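Local structure of catabolite activation-like protein (Xanthomonas campestris pv. campestris, 3IWZ) at the interface of chains A and B. The protein acts as a homodimeric, c-di-GMP-responsive global transcriptional regulator of the CRP family that activates or represses virulence genes in the diffusible signal factor pathway. Coordinates in Å, arbitrary orientation; residue numbers count along the deposited sequence, not the author numbering. Chains: chain A/B, Catabolite activation-like protein.

Contact 1: the interface of chains A and B. Residues chain A 67-69, 73-75; chain B 153, 156-157.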
loop_
_atom_site.group_PDB
_atom_site.type_symbol
_atom_site.label_atom_id
_atom_site.label_comp_id
_atom_site.label_asym_id
_atom_site.label_seq_id
_atom_site.Cartn_x
_atom_site.Cartn_y
_atom_site.Cartn_z
ATOM N N ALA A 67 -0.888 1.219 -12.051
ATOM C CA ALA A 67 0.462 1.768 -11.983
ATOM C C ALA A 67 1.051 1.616 -13.372
ATOM O O ALA A 67 0.949 0.556 -14.005
ATOM C CB ALA A 67 1.313 1.020 -10.953
ATOM N N GLU A 68 1.671 2.688 -13.834
ATOM C CA GLU A 68 2.256 2.747 -15.162
ATOM C C GLU A 68 3.772 2.688 -15.101
ATOM O O GLU A 68 4.377 3.151 -14.133
ATOM C CB GLU A 68 1.816 4.055 -15.821
ATOM C CG GLU A 68 2.165 4.201 -17.280
ATOM C CD GLU A 68 1.751 5.556 -17.825
ATOM O OE1 GLU A 68 2.342 6.578 -17.412
ATOM O OE2 GLU A 68 0.823 5.599 -18.658
ATOM N N GLU A 69 4.382 2.112 -16.133
ATOM C CA GLU A 69 5.838 2.030 -16.215
ATOM C C GLU A 69 6.347 2.788 -17.442
ATOM O O GLU A 69 5.574 3.132 -18.338
ATOM C CB GLU A 69 6.304 0.569 -16.261
ATOM C CG GLU A 69 6.828 0.037 -14.929
ATOM C CD GLU A 69 7.906 0.926 -14.318
ATOM O OE1 GLU A 69 8.720 1.494 -15.081
ATOM O OE2 GLU A 69 7.945 1.049 -13.071
ATOM N N ARG A 73 3.966 -0.238 -19.675
ATOM C CA ARG A 73 3.477 -1.507 -19.148
ATOM C C ARG A 73 2.665 -1.214 -17.886
ATOM O O ARG A 73 3.078 -0.412 -17.047
ATOM C CB ARG A 73 4.635 -2.450 -18.843
ATOM C CG ARG A 73 4.625 -3.672 -19.746
ATOM C CD ARG A 73 5.890 -4.485 -19.618
ATOM N NE ARG A 73 5.817 -5.711 -20.410
ATOM C CZ ARG A 73 6.818 -6.576 -20.547
ATOM N NH1 ARG A 73 7.983 -6.349 -19.941
ATOM N NH2 ARG A 73 6.650 -7.671 -21.282
ATOM N N GLU A 74 1.516 -1.867 -17.751
ATOM C CA GLU A 74 0.637 -1.604 -16.616
ATOM C C GLU A 74 0.516 -2.684 -15.538
ATOM O O GLU A 74 0.526 -3.882 -15.827
ATOM C CB GLU A 74 -0.780 -1.297 -17.121
ATOM C CG GLU A 74 -0.878 -0.345 -18.301
ATOM C CD GLU A 74 -2.324 -0.052 -18.699
ATOM O OE1 GLU A 74 -3.171 -0.977 -18.642
ATOM O OE2 GLU A 74 -2.613 1.103 -19.081
ATOM N N LEU A 75 0.375 -2.231 -14.296
ATOM C CA LEU A 75 0.177 -3.109 -13.145
ATOM C C LEU A 75 -1.145 -2.689 -12.473
ATOM O O LEU A 75 -1.217 -1.660 -11.798
ATOM C CB LEU A 75 1.335 -2.981 -12.137
ATOM C CG LEU A 75 1.133 -3.844 -10.881
ATOM C CD1 LEU A 75 0.940 -5.286 -11.315
ATOM C CD2 LEU A 75 2.320 -3.736 -9.934
ATOM N N SER B 153 5.272 -2.207 -8.431
ATOM C CA SER B 153 5.559 -1.883 -9.820
ATOM C C SER B 153 6.981 -2.333 -10.162
ATOM O O SER B 153 7.220 -2.938 -11.212
ATOM C CB SER B 153 5.398 -0.380 -10.041
ATOM O OG SER B 153 5.502 -0.040 -11.406
ATOM N N ALA B 156 7.567 -6.066 -10.332
ATOM C CA ALA B 156 6.925 -6.640 -11.501
ATOM C C ALA B 156 7.698 -6.451 -12.799
ATOM O O ALA B 156 7.785 -7.376 -13.590
ATOM C CB ALA B 156 5.524 -6.066 -11.662
ATOM N N PHE B 157 8.274 -5.268 -13.002
ATOM C CA PHE B 157 8.960 -4.953 -14.258
ATOM C C PHE B 157 10.469 -4.713 -14.267
ATOM O O PHE B 157 11.081 -4.706 -15.339
ATOM C CB PHE B 157 8.274 -3.737 -14.894
ATOM C CG PHE B 157 6.782 -3.877 -15.006
ATOM C CD1 PHE B 157 6.220 -4.774 -15.914
ATOM C CD2 PHE B 157 5.939 -3.141 -14.180
ATOM C CE1 PHE B 157 4.836 -4.936 -15.993
ATOM C CE2 PHE B 157 4.557 -3.299 -14.251
ATOM C CZ PHE B 157 4.006 -4.199 -15.160
HETATM O O HOH W 1 9.302 -4.127 -17.913
#

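Contact 2: the interface of chains A and B. Residues chain A 152-153, 156-157; chain B 75, 148, 152, 155.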
loop_
_atom_site.group_PDB
_atom_site.type_symbol
_atom_site.label_atom_id
_atom_site.label_comp_id
_atom_site.label_asym_id
_atom_site.label_seq_id
_atom_site.Cartn_x
_atom_site.Cartn_y
_atom_site.Cartn_z
ATOM N N ALA A 152 2.645 -6.933 -3.598
ATOM C CA ALA A 152 4.112 -6.807 -3.613
ATOM C C ALA A 152 4.781 -8.136 -3.203
ATOM O O ALA A 152 5.743 -8.569 -3.832
ATOM C CB ALA A 152 4.555 -5.710 -2.674
ATOM N N SER A 153 4.272 -8.773 -2.150
ATOM C CA SER A 153 4.824 -10.048 -1.667
ATOM C C SER A 153 4.756 -11.123 -2.729
ATOM O O SER A 153 5.723 -11.832 -2.960
ATOM C CB SER A 153 4.054 -10.548 -0.456
ATOM O OG SER A 153 4.058 -9.573 0.559
ATOM N N ALA A 156 7.174 -10.714 -5.555
ATOM C CA ALA A 156 8.563 -10.993 -5.208
ATOM C C ALA A 156 8.864 -12.461 -4.932
ATOM O O ALA A 156 9.986 -12.915 -5.162
ATOM C CB ALA A 156 8.972 -10.159 -3.997
ATOM N N PHE A 157 7.866 -13.206 -4.465
ATOM C CA PHE A 157 8.084 -14.599 -4.104
ATOM C C PHE A 157 7.248 -15.692 -4.769
ATOM O O PHE A 157 7.472 -16.870 -4.495
ATOM C CB PHE A 157 7.947 -14.730 -2.583
ATOM C CG PHE A 157 8.821 -13.779 -1.814
ATOM C CD1 PHE A 157 10.197 -13.754 -2.020
ATOM C CD2 PHE A 157 8.268 -12.905 -0.882
ATOM C CE1 PHE A 157 11.010 -12.870 -1.306
ATOM C CE2 PHE A 157 9.070 -12.021 -0.166
ATOM C CZ PHE A 157 10.446 -12.005 -0.379
ATOM N N LEU B 75 9.937 -9.402 2.985
ATOM C CA LEU B 75 10.014 -8.233 2.127
ATOM C C LEU B 75 9.772 -6.998 2.998
ATOM O O LEU B 75 8.669 -6.787 3.522
ATOM C CB LEU B 75 8.962 -8.305 1.009
ATOM C CG LEU B 75 8.917 -7.160 -0.014
ATOM C CD1 LEU B 75 10.190 -7.162 -0.861
ATOM C CD2 LEU B 75 7.684 -7.324 -0.914
ATOM N N THR B 148 4.472 1.506 -1.419
ATOM C CA THR B 148 4.270 0.085 -1.706
ATOM C C THR B 148 3.797 -0.095 -3.138
ATOM O O THR B 148 4.176 -1.052 -3.817
ATOM C CB THR B 148 3.240 -0.536 -0.750
ATOM O OG1 THR B 148 3.538 -0.109 0.572
ATOM C CG2 THR B 148 3.292 -2.080 -0.803
ATOM N N ALA B 152 5.651 -2.650 -5.742
ATOM C CA ALA B 152 5.004 -3.685 -6.526
ATOM C C ALA B 152 5.326 -3.461 -8.002
ATOM O O ALA B 152 5.616 -4.400 -8.737
ATOM C CB ALA B 152 3.494 -3.642 -6.305
ATOM N N LEU B 155 8.863 -4.638 -8.489
ATOM C CA LEU B 155 8.991 -6.088 -8.374
ATOM C C LEU B 155 8.376 -6.793 -9.576
ATOM O O LEU B 155 8.626 -7.975 -9.817
ATOM C CB LEU B 155 8.319 -6.589 -7.091
ATOM C CG LEU B 155 8.987 -6.117 -5.803
ATOM C CD1 LEU B 155 8.155 -6.527 -4.597
ATOM C CD2 LEU B 155 10.381 -6.702 -5.728
#

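Contact 3: the interface of chains A and B. Residues chain A 144-145, 148-149; chain B 144-145, 148-149.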
loop_
_atom_site.group_PDB
_atom_site.type_symbol
_atom_site.label_atom_id
_atom_site.label_comp_id
_atom_site.label_asym_id
_atom_site.label_seq_id
_atom_site.Cartn_x
_atom_site.Cartn_y
_atom_site.Cartn_z
ATOM N N ARG A 144 -6.525 -0.877 0.835
ATOM C CA ARG A 144 -5.635 -0.767 -0.308
ATOM C C ARG A 144 -4.188 -1.078 0.054
ATOM O O ARG A 144 -3.489 -1.773 -0.681
ATOM C CB ARG A 144 -5.758 0.625 -0.928
ATOM C CG ARG A 144 -6.790 0.661 -2.050
ATOM C CD ARG A 144 -8.048 1.472 -1.747
ATOM N NE ARG A 144 -7.906 2.875 -2.122
ATOM C CZ ARG A 144 -8.920 3.732 -2.257
ATOM N NH1 ARG A 144 -8.678 4.992 -2.597
ATOM N NH2 ARG A 144 -10.176 3.334 -2.066
ATOM N N LEU A 145 -3.740 -0.577 1.198
ATOM C CA LEU A 145 -2.373 -0.840 1.616
ATOM C C LEU A 145 -2.211 -2.356 1.826
ATOM O O LEU A 145 -1.201 -2.937 1.432
ATOM C CB LEU A 145 -2.046 -0.072 2.902
ATOM C CG LEU A 145 -0.617 -0.208 3.449
ATOM C CD1 LEU A 145 0.415 0.213 2.381
ATOM C CD2 LEU A 145 -0.477 0.672 4.685
ATOM N N THR A 148 -2.241 -4.105 -1.594
ATOM C CA THR A 148 -1.026 -3.764 -2.323
ATOM C C THR A 148 0.182 -4.413 -1.669
ATOM O O THR A 148 1.094 -4.865 -2.350
ATOM C CB THR A 148 -0.860 -2.262 -2.411
ATOM O OG1 THR A 148 -2.058 -1.715 -2.978
ATOM C CG2 THR A 148 0.331 -1.900 -3.303
ATOM N N THR A 149 0.167 -4.483 -0.344
ATOM C CA THR A 149 1.244 -5.126 0.404
ATOM C C THR A 149 1.294 -6.602 -0.003
ATOM O O THR A 149 2.375 -7.168 -0.179
ATOM C CB THR A 149 0.997 -5.010 1.937
ATOM O OG1 THR A 149 1.290 -3.674 2.357
ATOM C CG2 THR A 149 1.853 -5.996 2.712
ATOM N N ARG B 144 2.696 5.325 2.589
ATOM C CA ARG B 144 3.033 3.903 2.503
ATOM C C ARG B 144 2.389 3.250 1.298
ATOM O O ARG B 144 2.990 2.383 0.657
ATOM C CB ARG B 144 2.601 3.179 3.774
ATOM C CG ARG B 144 3.346 3.654 5.008
ATOM C CD ARG B 144 2.702 3.161 6.294
ATOM N NE ARG B 144 2.917 4.134 7.363
ATOM C CZ ARG B 144 2.581 3.960 8.636
ATOM N NH1 ARG B 144 2.829 4.927 9.510
ATOM N NH2 ARG B 144 2.009 2.826 9.041
ATOM N N LEU B 145 1.163 3.667 1.000
ATOM C CA LEU B 145 0.438 3.141 -0.144
ATOM C C LEU B 145 1.216 3.525 -1.397
ATOM O O LEU B 145 1.468 2.686 -2.266
ATOM C CB LEU B 145 -0.986 3.739 -0.226
ATOM C CG LEU B 145 -1.798 3.304 -1.459
ATOM C CD1 LEU B 145 -1.764 1.780 -1.555
ATOM C CD2 LEU B 145 -3.266 3.816 -1.378
ATOM N N THR B 148 4.472 1.506 -1.419
ATOM C CA THR B 148 4.270 0.085 -1.706
ATOM C C THR B 148 3.797 -0.095 -3.138
ATOM O O THR B 148 4.176 -1.052 -3.817
ATOM C CB THR B 148 3.240 -0.536 -0.750
ATOM O OG1 THR B 148 3.538 -0.109 0.572
ATOM C CG2 THR B 148 3.292 -2.080 -0.803
ATOM N N THR B 149 2.965 0.831 -3.604
ATOM C CA THR B 149 2.488 0.755 -4.982
ATOM C C THR B 149 3.706 0.783 -5.901
ATOM O O THR B 149 3.779 0.041 -6.893
ATOM C CB THR B 149 1.578 1.940 -5.334
ATOM O OG1 THR B 149 0.398 1.884 -4.529
ATOM C CG2 THR B 149 1.202 1.913 -6.812
#

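Contact 4: the interface of chains A and B. Residues chain A 131, 134; chain B 131, 134.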
loop_
_atom_site.group_PDB
_atom_site.type_symbol
_atom_site.label_atom_id
_atom_site.label_comp_id
_atom_site.label_asym_id
_atom_site.label_seq_id
_atom_site.Cartn_x
_atom_site.Cartn_y
_atom_site.Cartn_z
ATOM N N PRO A 131 -14.534 13.992 10.979
ATOM C CA PRO A 131 -14.060 12.733 11.552
ATOM C C PRO A 131 -14.559 11.488 10.822
ATOM O O PRO A 131 -13.817 10.522 10.687
ATOM C CB PRO A 131 -14.566 12.801 12.991
ATOM C CG PRO A 131 -14.549 14.269 13.275
ATOM C CD PRO A 131 -15.155 14.831 12.019
ATOM N N LEU A 134 -13.012 11.339 7.248
ATOM C CA LEU A 134 -11.605 11.010 7.420
ATOM C C LEU A 134 -11.381 9.549 7.794
ATOM O O LEU A 134 -10.499 8.893 7.251
ATOM C CB LEU A 134 -10.968 11.929 8.464
ATOM C CG LEU A 134 -10.732 13.365 7.962
ATOM C CD1 LEU A 134 -10.192 14.243 9.078
ATOM C CD2 LEU A 134 -9.764 13.329 6.799
ATOM N N PRO B 131 -10.132 14.618 14.671
ATOM C CA PRO B 131 -9.872 15.078 13.302
ATOM C C PRO B 131 -8.385 15.096 12.941
ATOM O O PRO B 131 -7.989 14.554 11.907
ATOM C CB PRO B 131 -10.490 16.475 13.287
ATOM C CG PRO B 131 -11.641 16.323 14.228
ATOM C CD PRO B 131 -11.024 15.553 15.375
ATOM N N LEU B 134 -6.829 11.260 13.002
ATOM C CA LEU B 134 -7.218 10.513 11.814
ATOM C C LEU B 134 -6.545 11.034 10.553
ATOM O O LEU B 134 -6.088 10.254 9.721
ATOM C CB LEU B 134 -8.732 10.566 11.653
ATOM C CG LEU B 134 -9.472 9.892 12.798
ATOM C CD1 LEU B 134 -10.956 10.216 12.715
ATOM C CD2 LEU B 134 -9.217 8.387 12.732
#

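Contact 1: the interface of chains A and B
The C-terminal end of helix 130-157 of chain B, with B:Ser153 and B:Phe157, lies against a beta hairpin of chain A: the end of strand 63-68, the turn with A:Glu69 and A:Arg73, and the start of strand 74-80. B:Phe157 is the wedge. With CG beside its backbone N and anti to the carbonyl carbon (chi1 -51°), its ring points into the hairpin, and the residue loses 96 Å² of surface to chain A. A:Arg73 passes over one ring face near the rim, CB 3.8 Å from CE1 of B:Phe157, its chain extended from CG to NE; on the opposite face lies the CB of the ring's own neighbour B:Ala156, also toward the rim. The CD2 side of the ring meets the aliphatic part of A:Glu69, CG to CD2 3.4 Å, and the far atom CZ of B:Phe157 stands 3.6 Å from the backbone O of A:Glu74. On the CE2 side A:Leu75 CB closes the pocket, while its CD2 methyl rests 3.7 Å from CA of B:Ser153. A bend at chi2 (-52°) turns the carboxylate of A:Glu69 back toward the helix, where OE2 accepts a hydrogen bond of 3.2 Å from B:Ser153 OG through its anti lone pair. A water in the guanidinium plane joins A:Arg73 NH1 to the backbone O of B:Phe157. The site fastens the sensing-domain hairpin to the partner's dimer helix and may help couple sensing to DNA binding.

Contact 2: the interface of chains A and B
B:Leu155 and B:Leu75 come from two different elements of chain B and meet the last turns of helix 130-157 of chain A, where the small side chains of A:Ala152, A:Ser153 and A:Ala156 probably allow the close approach. B:Leu155 presents its CD1 methyl to the backbone: it stands 3.3 Å from the O of A:Ala152 and 3.8 Å from CB of A:Ala156. Its CD2 branch reaches the same A:Ala156 CB at 4.1 Å, so the alanine methyl faces the fork of the leucine. B:Leu75, on strand 74-80, has CG anti to its own N (chi1 -179°), which carries the CD2 methyl to the helix, 3.9 Å from CB of A:Ala152 and 4.0 Å from CA of A:Ser153. Behind that branch, CB of B:Leu75 touches the ring edge atom CE2 of A:Phe157 at 3.9 Å, the two side chains lying at a slant to each other. Within chain A, the methyl of A:Ala156 sits over the centre of one face of the A:Phe157 ring and probably helps to hold it in position. B:Thr148 and B:Ala152 come up more loosely beside A:Ala152, each with a methyl directed at that residue. This apolar patch seats the end of one dimer helix against both the partner helix and the partner's strand, supporting the homodimer near the junction with the DNA-binding domains.

Contact 3: the interface of chains A and B
All eight residues have helical backbone torsions, and the two copies of helix 130-157 pack against each other about the twofold axis. The leucine of each chain reaches across to a threonine of the other. A:Leu145 has CG anti to its backbone N (chi1 -178°) and sends CD1 out to B:Thr148 OG1 at 3.6 Å, the side chains crossing at about a right angle; in the twin pair B:Leu145 CD1 lies 3.8 Å from A:Thr148 OG1. CD1 of A:Leu145 is also 3.9 Å from CB of B:Arg144, so the stem of the arginine forms part of its seat. At the centre the CG2 methyls of A:Thr148 and B:Thr148 meet at 3.9 Å; A:Thr148 CG2 also packs on the backbone of B:Thr149, and B:Thr148 CG2 on that of A:Thr149. The threonine hydroxyls turn back onto their own helices: A:Thr148 OG1 donates to the O of A:Arg144 at 2.7 Å, from 36° above the carbonyl plane, and A:Thr149 OG1 donates likewise to the O of A:Leu145. The hydroxyl bonds of A:Thr148 and B:Thr148 help to fix the side-chain rotation that directs their CG2 methyls at the partner. The patch lies in the middle stretch of the paired long helices that form the dimer core of CRP-family proteins.

Contact 4: the interface of chains A and B
The N-terminal turn of the long dimerisation helix, residues 130-157 in each chain, meets its symmetry mate through a proline and a leucine one turn apart. A:Pro131 and B:Pro131 touch through their pyrrolidine rings, CG to CG at 3.7 Å, the two rings set at a slant. One turn further on, A:Leu134 and B:Leu134 face each other across the axis with their CB atoms 4.1 Å apart. Each leucine then leans toward the start of the partner helix. B:Leu134 holds CG beside its backbone N and anti to the carbonyl carbon (chi1 -64°), and with CD1 continuing in an extended line (chi2 169°) this methyl arrives 3.5 Å from the backbone O of A:Pro131. The twin contact puts A:Leu134 CD1 at 3.6 Å from the O of B:Pro131. Thus each leucine methyl packs on the first-turn backbone of the other subunit, while the two proline rings meet beside this exchange. The same CD1 of B:Leu134 is also 4.2 Å from CA of A:Pro131, and so rests on the backbone around the carbonyl as well as on its oxygen. The patch is small, hiding 88 Å² in all, and the proline and leucine groups meet through van der Waals contacts. It sits where 3-10 helix 127-129 hands over to the long helix, at the end of the helix pair remote from the DNA-binding domains.

Helix 130-157 runs through all four contacts, which follow the twofold dimer interface along its length. Between the centres of their C-alpha atoms, contact 4, at the helix starts, lies about 20 Å from contact 3, in the middle, and about 32 and 30 Å from contacts 1 and 2, at the helix ends. By the same measure contacts 2 and 3, which share B:Thr148, are about 10 Å apart, and contacts 1 and 2 about 13 Å; these pair A:Leu75 with B:Phe157 and B:Leu75 with A:Phe157. The helix pair is thus joined at both ends, with sensing-domain strands added at one, where a c-di-GMP-induced shift might be passed on.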